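Superoxide dismutase from Acidilobus saccharovorans catalyses the dismutation of superoxide to molecular oxygen and hydrogen peroxide at a bound iron ion. Local coordinates of one contact, PDB 4FFK (chain A, 1.76 Å), residues N98-G103 and L202-D207, beside the matching contact of the related superoxide dismutase [Mn/Fe] from Aeropyrum pernix, PDB 3AK3 (chain B, 1.48 Å), residues N85-G90 and V189-D194. Both blocks share one frame: the second was fitted to the first on N, CA, C and O of the twelve residues, RMSD 0.86 Å. Numbering follows each deposited sequence.

Structure 1 (4FFK); sequences NMAPKG and LINWDD.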
loop_
_atom_site.group_PDB
_atom_site.type_symbol
_atom_site.label_atom_id
_atom_site.label_comp_id
_atom_site.label_asym_id
_atom_site.label_seq_id
_atom_site.Cartn_x
_atom_site.Cartn_y
_atom_site.Cartn_z
ATOM N N ASN A 98 22.030 15.059 -1.693
ATOM C CA ASN A 98 22.601 14.221 -2.697
ATOM C C ASN A 98 22.904 14.954 -4.013
ATOM O O ASN A 98 23.396 14.349 -4.925
ATOM C CB ASN A 98 21.603 13.125 -3.077
ATOM C CG ASN A 98 21.461 12.032 -2.029
ATOM O OD1 ASN A 98 20.423 11.356 -1.996
ATOM N ND2 ASN A 98 22.503 11.799 -1.214
ATOM N N MET A 99 22.490 16.197 -4.119
ATOM C CA MET A 99 22.715 16.978 -5.302
ATOM C C MET A 99 23.704 18.136 -5.035
ATOM O O MET A 99 23.946 18.559 -3.877
ATOM C CB MET A 99 21.418 17.488 -5.853
ATOM C CG MET A 99 20.568 16.304 -6.371
ATOM S SD MET A 99 19.083 16.844 -7.115
ATOM C CE MET A 99 18.161 17.626 -5.745
ATOM N N ALA A 100 24.303 18.594 -6.115
ATOM C CA ALA A 100 25.292 19.669 -6.029
ATOM C C ALA A 100 25.218 20.401 -7.351
ATOM O O ALA A 100 24.932 19.781 -8.385
ATOM C CB ALA A 100 26.711 19.104 -5.776
ATOM N N PRO A 101 25.475 21.724 -7.324
ATOM C CA PRO A 101 25.464 22.570 -8.524
ATOM C C PRO A 101 25.934 21.830 -9.767
ATOM O O PRO A 101 26.887 20.999 -9.683
ATOM C CB PRO A 101 26.452 23.666 -8.158
ATOM C CG PRO A 101 26.184 23.876 -6.724
ATOM C CD PRO A 101 25.981 22.473 -6.162
ATOM N N LYS A 102 25.272 22.120 -10.894
ATOM C CA LYS A 102 25.499 21.403 -12.152
ATOM C C LYS A 102 26.990 21.299 -12.460
ATOM O O LYS A 102 27.460 20.299 -13.024
ATOM C CB LYS A 102 24.789 22.112 -13.316
ATOM C CG LYS A 102 24.334 21.165 -14.447
ATOM C CD LYS A 102 25.353 20.894 -15.558
ATOM C CE LYS A 102 25.188 19.452 -16.051
ATOM N NZ LYS A 102 25.658 19.190 -17.440
ATOM N N GLY A 103 27.723 22.349 -12.108
ATOM C CA GLY A 103 29.174 22.301 -12.182
ATOM C C GLY A 103 29.732 21.200 -11.309
ATOM O O GLY A 103 30.272 20.197 -11.813
ATOM N N LEU A 202 23.667 15.835 -11.357
ATOM C CA LEU A 202 23.612 16.642 -10.157
ATOM C C LEU A 202 24.136 15.916 -8.953
ATOM O O LEU A 202 24.301 16.510 -7.887
ATOM C CB LEU A 202 22.168 17.039 -9.900
ATOM C CG LEU A 202 21.545 18.007 -10.898
ATOM C CD1 LEU A 202 20.227 18.430 -10.390
ATOM C CD2 LEU A 202 22.482 19.244 -11.005
ATOM N N ILE A 203 24.388 14.624 -9.091
ATOM C CA ILE A 203 24.718 13.851 -7.883
ATOM C C ILE A 203 25.981 14.370 -7.235
ATOM O O ILE A 203 27.036 14.473 -7.880
ATOM C CB ILE A 203 24.791 12.334 -8.137
ATOM C CG1 ILE A 203 23.410 11.832 -8.522
ATOM C CG2 ILE A 203 25.213 11.583 -6.861
ATOM C CD1 ILE A 203 23.426 10.559 -9.289
ATOM N N ASN A 204 25.843 14.774 -5.984
ATOM C CA ASN A 204 26.980 14.953 -5.132
ATOM C C ASN A 204 27.509 13.621 -4.607
ATOM O O ASN A 204 27.136 13.122 -3.530
ATOM C CB ASN A 204 26.667 15.948 -4.047
ATOM C CG ASN A 204 27.883 16.281 -3.227
ATOM O OD1 ASN A 204 27.857 17.204 -2.465
ATOM N ND2 ASN A 204 28.921 15.479 -3.342
ATOM N N TRP A 205 28.424 13.036 -5.363
ATOM C CA TRP A 205 28.984 11.746 -4.975
ATOM C C TRP A 205 29.836 11.763 -3.693
ATOM O O TRP A 205 30.096 10.706 -3.099
ATOM C CB TRP A 205 29.715 11.068 -6.142
ATOM C CG TRP A 205 28.793 10.498 -7.133
ATOM C CD1 TRP A 205 28.536 10.986 -8.379
ATOM C CD2 TRP A 205 27.960 9.336 -6.977
ATOM N NE1 TRP A 205 27.623 10.191 -9.021
ATOM C CE2 TRP A 205 27.242 9.176 -8.184
ATOM C CE3 TRP A 205 27.736 8.426 -5.922
ATOM C CZ2 TRP A 205 26.303 8.146 -8.377
ATOM C CZ3 TRP A 205 26.848 7.374 -6.130
ATOM C CH2 TRP A 205 26.136 7.248 -7.346
ATOM N N ASP A 206 30.270 12.943 -3.275
ATOM C CA ASP A 206 31.038 13.079 -2.037
ATOM C C ASP A 206 30.104 12.967 -0.865
ATOM O O ASP A 206 30.442 12.323 0.149
ATOM C CB ASP A 206 31.743 14.432 -1.936
ATOM C CG ASP A 206 32.878 14.581 -2.952
ATOM O OD1 ASP A 206 33.579 13.585 -3.255
ATOM O OD2 ASP A 206 33.030 15.700 -3.455
ATOM N N ASP A 207 28.967 13.657 -0.994
ATOM C CA ASP A 207 27.894 13.535 -0.028
ATOM C C ASP A 207 27.543 12.052 0.172
ATOM O O ASP A 207 27.491 11.596 1.308
ATOM C CB ASP A 207 26.661 14.278 -0.479
ATOM C CG ASP A 207 25.457 13.890 0.342
ATOM O OD1 ASP A 207 25.355 14.324 1.488
ATOM O OD2 ASP A 207 24.679 13.063 -0.149
#
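OD2 of D207 accepts from N98 ND2 at 2.7 Å and also forms a salt bridge with R211. OD2 lies close to the amide plane of N98, 15° out of it; amide and carboxylate planes are 62° apart. N98 ND2 also donates to L174 O, and N98 OD1 accepts from A176 N, so strand 172-178 fixes the amide. Thus the loop after helix 75-97 is joined to the start of helix 205-216, linking the alpha-hairpin and C-terminal parts of the iron/manganese superoxide dismutase fold. A single beta bridge pairs M99 with I203: N204 N donates to N98 O (2.7 Å) and A100 N to L202 O (2.7 Å). L202 puts CD1 3.8 Å from M99 SD and CD2 3.9 Å from K102 CA. With CG2 anti to its backbone N, I203 lays that methyl over the centre of the W205 ring, 3.3 Å above its plane.

Structure 2 (3AK3); sequences NMAPPG and VVNWDD.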
loop_
_atom_site.group_PDB
_atom_site.type_symbol
_atom_site.label_atom_id
_atom_site.label_comp_id
_atom_site.label_asym_id
_atom_site.label_seq_id
_atom_site.Cartn_x
_atom_site.Cartn_y
_atom_site.Cartn_z
ATOM N N ASN B 85 22.269 15.175 -1.362
ATOM C CA ASN B 85 22.632 14.159 -2.355
ATOM C C ASN B 85 22.827 14.797 -3.714
ATOM O O ASN B 85 23.356 14.159 -4.623
ATOM C CB ASN B 85 21.522 13.119 -2.521
ATOM C CG ASN B 85 21.709 11.882 -1.678
ATOM O OD1 ASN B 85 20.812 11.034 -1.654
ATOM N ND2 ASN B 85 22.837 11.752 -0.994
ATOM N N MET B 86 22.328 16.026 -3.864
ATOM C CA MET B 86 22.472 16.762 -5.114
ATOM C C MET B 86 23.380 17.959 -4.921
ATOM O O MET B 86 23.647 18.370 -3.790
ATOM C CB MET B 86 21.114 17.191 -5.660
ATOM C CG MET B 86 20.204 16.001 -5.948
ATOM S SD MET B 86 18.625 16.460 -6.623
ATOM C CE MET B 86 17.872 17.281 -5.216
ATOM N N ALA B 87 23.891 18.479 -6.035
ATOM C CA ALA B 87 24.726 19.681 -6.016
ATOM C C ALA B 87 24.650 20.338 -7.393
ATOM O O ALA B 87 24.344 19.663 -8.378
ATOM C CB ALA B 87 26.161 19.326 -5.659
ATOM N N PRO B 88 24.907 21.659 -7.471
ATOM C CA PRO B 88 24.905 22.311 -8.782
ATOM C C PRO B 88 25.852 21.611 -9.762
ATOM O O PRO B 88 26.916 21.125 -9.347
ATOM C CB PRO B 88 25.428 23.720 -8.494
ATOM C CG PRO B 88 25.271 23.936 -7.052
ATOM C CD PRO B 88 25.151 22.606 -6.367
ATOM N N PRO B 89 25.471 21.555 -11.051
ATOM C CA PRO B 89 26.311 20.917 -12.068
ATOM C C PRO B 89 27.760 21.398 -11.966
ATOM O O PRO B 89 28.020 22.604 -11.958
ATOM C CB PRO B 89 25.687 21.391 -13.378
ATOM C CG PRO B 89 24.265 21.623 -13.050
ATOM C CD PRO B 89 24.226 22.096 -11.628
ATOM N N GLY B 90 28.687 20.451 -11.872
ATOM C CA GLY B 90 30.088 20.765 -11.606
ATOM C C GLY B 90 30.518 20.022 -10.360
ATOM O O GLY B 90 31.235 19.020 -10.438
ATOM N N VAL B 189 23.190 16.106 -11.494
ATOM C CA VAL B 189 23.282 16.888 -10.264
ATOM C C VAL B 189 23.566 16.024 -9.025
ATOM O O VAL B 189 23.483 16.521 -7.919
ATOM C CB VAL B 189 22.044 17.821 -10.044
ATOM C CG1 VAL B 189 21.887 18.797 -11.200
ATOM C CG2 VAL B 189 20.757 17.020 -9.849
ATOM N N VAL B 190 23.940 14.757 -9.213
ATOM C CA VAL B 190 24.326 13.895 -8.082
ATOM C C VAL B 190 25.612 14.374 -7.418
ATOM O O VAL B 190 26.626 14.580 -8.085
ATOM C CB VAL B 190 24.494 12.419 -8.506
ATOM C CG1 VAL B 190 24.965 11.577 -7.332
ATOM C CG2 VAL B 190 23.182 11.882 -9.033
ATOM N N ASN B 191 25.560 14.539 -6.101
ATOM C CA ASN B 191 26.686 15.022 -5.325
ATOM C C ASN B 191 27.474 13.834 -4.799
ATOM O O ASN B 191 27.273 13.394 -3.656
ATOM C CB ASN B 191 26.173 15.901 -4.175
ATOM C CG ASN B 191 27.284 16.583 -3.392
ATOM O OD1 ASN B 191 28.474 16.374 -3.645
ATOM N ND2 ASN B 191 26.889 17.399 -2.413
ATOM N N TRP B 192 28.362 13.301 -5.636
ATOM C CA TRP B 192 29.103 12.094 -5.270
ATOM C C TRP B 192 30.008 12.266 -4.056
ATOM O O TRP B 192 30.284 11.299 -3.342
ATOM C CB TRP B 192 29.866 11.518 -6.467
ATOM C CG TRP B 192 28.955 10.919 -7.493
ATOM C CD1 TRP B 192 28.687 11.412 -8.729
ATOM C CD2 TRP B 192 28.173 9.719 -7.360
ATOM N NE1 TRP B 192 27.795 10.592 -9.387
ATOM C CE2 TRP B 192 27.465 9.546 -8.568
ATOM C CE3 TRP B 192 28.008 8.771 -6.336
ATOM C CZ2 TRP B 192 26.598 8.464 -8.784
ATOM C CZ3 TRP B 192 27.152 7.694 -6.553
ATOM C CH2 TRP B 192 26.457 7.552 -7.767
ATOM N N ASP B 193 30.459 13.501 -3.827
ATOM C CA ASP B 193 31.194 13.831 -2.618
ATOM C C ASP B 193 30.330 13.556 -1.388
ATOM O O ASP B 193 30.815 12.986 -0.417
ATOM C CB ASP B 193 31.661 15.294 -2.633
ATOM C CG ASP B 193 32.803 15.549 -3.624
ATOM O OD1 ASP B 193 32.935 16.708 -4.074
ATOM O OD2 ASP B 193 33.570 14.611 -3.946
ATOM N N ASP B 194 29.055 13.944 -1.447
ATOM C CA ASP B 194 28.129 13.690 -0.347
ATOM C C ASP B 194 27.902 12.190 -0.161
ATOM O O ASP B 194 27.959 11.684 0.960
ATOM C CB ASP B 194 26.806 14.430 -0.564
ATOM C CG ASP B 194 25.757 14.061 0.471
ATOM O OD1 ASP B 194 25.026 13.088 0.226
ATOM O OD2 ASP B 194 25.650 14.743 1.512
HETATM O O HOH W 1 24.887 19.977 -1.801
#
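OD1 of D194 accepts from N85 ND2 at 2.8 Å and also forms a salt bridge with R198. OD1 lies close to the amide plane of N85, 13° out of it; amide and carboxylate planes are 78° apart. Strand 159-165 fixes the amide: N85 ND2 donates to I161 O, and N85 OD1 accepts from V163 N. M86 and V190 form a single beta bridge, in which N191 N donates to N85 O (2.7 Å) and A87 N to V189 O (2.7 Å). V189 sets CG2 3.9 Å from M86 SD and CG1 4.1 Å from P89 CD. At chi1 -59° its CG1 is anti to the carbonyl carbon, and CG2 falls between that carbon and the backbone N. V190 CG1, anti to its backbone N, sits 3.4 Å above the plane of the W192 ring, over its centre. The modelled water donates to M86 O at 2.8 Å.

Structure 1 against structure 2
Hydrogen bonds found in both include N98(A) ND2 to D207(A) OD2 at 2.7 Å and N85(B) ND2 to D194(B) OD1 at 2.8 Å. N204(A) N to N98(A) O and N191(B) N to N85(B) O are both 2.7 Å, as are A100(A) N to L202(A) O and A87(B) N to V189(B) O. The side chains of N98(A), M99(A) and D207(A) keep their place.

At L202(A) / V189(B) the CB atoms coincide, and CG of L202(A) falls 0.9 Å from CG1 of V189(B) after superposition. CD1 of L202(A) has no counterpart, nor has CG2 of V189(B): the leucine reaches farther, while the valine branches at CB. Both touch the matching methionine.

At I203(A) / V190(B), CG2 of I203(A) and CG1 of V190(B) are 0.5 Å apart, and CG1 of I203(A) and CG2 of V190(B) 0.6 Å apart, so both branches hold their places against N98(A) / N85(B) and the tryptophan.

K102(A) / P89(B) exchanges a long chain, whose CG to NZ have no counterpart, for a ring whose CG and CD have none; an exposed ammonium group is thereby absent from P89(B). Both touch L202(A) / V189(B). The backbone turns here: psi is -36° in K102(A) and 127° in P89(B), and their carbonyl O atoms stand 2.6 Å apart. Beyond this, the CA atoms of G103(A) and G90(B) are 1.9 Å apart, with phi -60° against 123°.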